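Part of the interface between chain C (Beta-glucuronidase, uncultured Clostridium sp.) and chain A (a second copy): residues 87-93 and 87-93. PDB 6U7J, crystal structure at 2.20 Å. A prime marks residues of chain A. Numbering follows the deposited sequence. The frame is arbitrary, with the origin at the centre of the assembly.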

# COMPACT_ATOMS: atom_id res chain seq x y z
N ARG C 87 22.22 2.37 -50.89
CA ARG C 87 22.53 2.72 -52.27
C ARG C 87 21.32 3.32 -52.98
O ARG C 87 21.45 4.27 -53.75
CB ARG C 87 22.99 1.47 -53.03
CG ARG C 87 24.48 1.34 -53.18
CD ARG C 87 24.83 0.19 -54.15
NE ARG C 87 24.07 -1.02 -53.86
CZ ARG C 87 24.57 -2.12 -53.31
NH1 ARG C 87 25.86 -2.19 -52.99
NH2 ARG C 87 23.78 -3.16 -53.09
N LEU C 88 20.14 2.79 -52.70
CA LEU C 88 18.91 3.22 -53.34
C LEU C 88 18.50 4.66 -53.02
O LEU C 88 17.59 5.17 -53.67
CB LEU C 88 17.79 2.26 -52.95
CG LEU C 88 18.10 0.83 -53.39
CD1 LEU C 88 17.16 -0.16 -52.73
CD2 LEU C 88 18.02 0.74 -54.90
N TRP C 89 19.12 5.31 -52.03
CA TRP C 89 18.81 6.71 -51.74
C TRP C 89 19.75 7.67 -52.46
O TRP C 89 19.69 8.88 -52.22
CB TRP C 89 18.84 6.96 -50.22
CG TRP C 89 17.62 6.43 -49.49
CD1 TRP C 89 16.72 5.52 -49.95
CD2 TRP C 89 17.17 6.80 -48.17
NE1 TRP C 89 15.75 5.29 -49.01
CE2 TRP C 89 16.00 6.07 -47.91
CE3 TRP C 89 17.65 7.68 -47.19
CZ2 TRP C 89 15.29 6.18 -46.70
CZ3 TRP C 89 16.94 7.80 -45.99
CH2 TRP C 89 15.78 7.05 -45.76
N LYS C 90 20.57 7.15 -53.39
CA LYS C 90 21.68 7.85 -54.05
C LYS C 90 21.43 9.31 -54.43
O LYS C 90 22.30 10.16 -54.25
CB LYS C 90 22.08 7.08 -55.32
CG LYS C 90 23.44 7.47 -55.86
CD LYS C 90 23.68 6.92 -57.27
CE LYS C 90 24.62 7.84 -58.07
NZ LYS C 90 24.03 8.29 -59.39
N ASP C 91 20.28 9.62 -55.02
CA ASP C 91 20.08 10.97 -55.52
C ASP C 91 18.96 11.72 -54.79
O ASP C 91 18.41 12.68 -55.34
CB ASP C 91 19.79 10.95 -57.02
CG ASP C 91 21.04 10.73 -57.85
OD1 ASP C 91 22.06 11.42 -57.62
OD2 ASP C 91 20.99 9.85 -58.74
N GLN C 92 18.63 11.34 -53.56
CA GLN C 92 17.56 12.00 -52.83
C GLN C 92 18.11 13.09 -51.91
O GLN C 92 19.30 13.14 -51.59
CB GLN C 92 16.75 10.99 -52.01
CG GLN C 92 16.30 9.77 -52.81
CD GLN C 92 15.66 10.13 -54.16
OE1 GLN C 92 16.18 9.78 -55.22
NE2 GLN C 92 14.53 10.83 -54.11
N ARG C 93 17.22 13.98 -51.48
CA ARG C 93 17.54 14.89 -50.38
C ARG C 93 17.41 14.10 -49.08
O ARG C 93 16.43 13.37 -48.90
CB ARG C 93 16.60 16.09 -50.39
CG ARG C 93 16.62 16.97 -49.14
CD ARG C 93 15.78 18.21 -49.40
NE ARG C 93 15.48 18.98 -48.20
CZ ARG C 93 14.42 18.78 -47.43
NH1 ARG C 93 13.54 17.83 -47.71
NH2 ARG C 93 14.23 19.54 -46.36
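Chain A 87-93: RLWKDQR

The same seven residues of two copies of the β-glucuronidase meet here, Leu88 against Leu88′, whose CA atoms lie 5.9 Å apart. Chain A repeats the backbone conformation of chain C closely. Arg87′ and Leu88′ are in 3-10 conformation (phi/psi near -50/-41 and -65/-16), a type I turn runs from Trp89′ to Gln92′, closed by a hydrogen bond from Gln92′ N to Trp89′ O (3.2 Å), and Arg93′ is extended at -73/135. The matching turn in chain C is closed from Gln92 N to Trp89 O at 3.0 Å. The stretches run roughly antiparallel from residue 87 to 93 and touch around Leu88 and Leu88′, so each leucine packs against Trp89 and Gln92 of the other copy.

Van der Waals packing holds the two together. Leu88′, with chi1 m and chi2 t as in Leu88, directs its CA-to-CB bond toward chain C. Its CD2 methyl lies 3.4 Å from the backbone carbonyl Leu88 O, and Leu88 CB and Leu88′ CB are 4.5 Å apart. Leu88′ CD1 reaches Trp89 CD1 at 4.1 Å, meeting the indole obliquely, and Gln92 CG at 3.7 Å. In return, Leu88 CD1 lies 4.3 Å from Trp89′ CD1, again oblique to the ring, and 3.6 Å from Gln92′ CG. The amide ends also lie close: Gln92 OE1 is 3.7 Å from Leu88′ CD2, and Gln92′ NE2 is 4.1 Å from Leu88 CD2.

No hydrogen bond crosses between the stretches; the 286 Å² they bury, both sides summed, rests on packing, with the leucines contributing most. Charged groups stay off the contact. Lys90′ NZ forms a salt bridge with Asp91′ OD2 at 2.7 Å within its own chain, tighter than the weak counterpart from Lys90 NZ to Asp91 OD2 at 3.5 Å. The side chains of Arg87′ and Arg93′ remain out of reach of chain C's stretch, each hydrogen-bonded elsewhere in the structure.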

# COMPACT_ATOMS: atom_id res chain seq x y z
N ARG A 87 9.12 4.17 -54.69
CA ARG A 87 9.65 4.05 -56.05
C ARG A 87 11.07 3.50 -56.04
O ARG A 87 11.42 2.66 -56.87
CB ARG A 87 9.63 5.41 -56.75
CG ARG A 87 8.47 5.64 -57.70
CD ARG A 87 8.72 6.83 -58.63
NE ARG A 87 9.06 8.05 -57.89
CZ ARG A 87 8.19 9.02 -57.61
NH1 ARG A 87 6.93 8.93 -58.03
NH2 ARG A 87 8.59 10.08 -56.92
N LEU A 88 11.89 3.96 -55.09
CA LEU A 88 13.30 3.58 -55.01
C LEU A 88 13.51 2.10 -54.74
O LEU A 88 14.62 1.60 -54.94
CB LEU A 88 14.01 4.41 -53.93
CG LEU A 88 13.93 5.91 -54.19
CD1 LEU A 88 14.25 6.72 -52.95
CD2 LEU A 88 14.84 6.30 -55.36
N TRP A 89 12.48 1.38 -54.28
CA TRP A 89 12.58 -0.05 -54.03
C TRP A 89 12.28 -0.89 -55.26
O TRP A 89 12.04 -2.10 -55.13
CB TRP A 89 11.65 -0.45 -52.87
CG TRP A 89 12.24 -0.15 -51.52
CD1 TRP A 89 13.27 0.70 -51.24
CD2 TRP A 89 11.82 -0.69 -50.26
NE1 TRP A 89 13.52 0.72 -49.90
CE2 TRP A 89 12.66 -0.13 -49.27
CE3 TRP A 89 10.84 -1.60 -49.87
CZ2 TRP A 89 12.52 -0.44 -47.91
CZ3 TRP A 89 10.71 -1.91 -48.51
CH2 TRP A 89 11.55 -1.33 -47.56
N LYS A 90 12.37 -0.29 -56.46
CA LYS A 90 11.71 -0.82 -57.66
C LYS A 90 12.01 -2.29 -57.92
O LYS A 90 11.09 -3.10 -58.12
CB LYS A 90 12.11 0.00 -58.89
CG LYS A 90 11.22 -0.27 -60.10
CD LYS A 90 11.80 0.35 -61.38
CE LYS A 90 11.59 -0.57 -62.58
NZ LYS A 90 12.86 -1.24 -63.00
N ASP A 91 13.28 -2.67 -57.95
CA ASP A 91 13.62 -4.02 -58.38
C ASP A 91 14.23 -4.84 -57.26
O ASP A 91 15.04 -5.73 -57.50
CB ASP A 91 14.58 -3.97 -59.57
CG ASP A 91 13.98 -3.24 -60.76
OD1 ASP A 91 12.95 -3.70 -61.30
OD2 ASP A 91 14.55 -2.19 -61.14
N GLN A 92 13.84 -4.56 -56.02
CA GLN A 92 14.38 -5.27 -54.87
C GLN A 92 13.45 -6.40 -54.47
O GLN A 92 12.25 -6.40 -54.77
CB GLN A 92 14.57 -4.31 -53.69
CG GLN A 92 15.41 -3.08 -54.01
CD GLN A 92 16.69 -3.44 -54.74
OE1 GLN A 92 17.55 -4.13 -54.19
NE2 GLN A 92 16.81 -2.99 -55.99
N ARG A 93 14.03 -7.38 -53.80
CA ARG A 93 13.24 -8.39 -53.13
C ARG A 93 12.62 -7.76 -51.88
O ARG A 93 13.28 -7.01 -51.16
CB ARG A 93 14.13 -9.58 -52.78
CG ARG A 93 13.53 -10.61 -51.87
CD ARG A 93 14.48 -11.78 -51.68
NE ARG A 93 14.03 -12.69 -50.63
CZ ARG A 93 14.43 -12.64 -49.36
NH1 ARG A 93 15.32 -11.73 -48.96
NH2 ARG A 93 13.96 -13.52 -48.49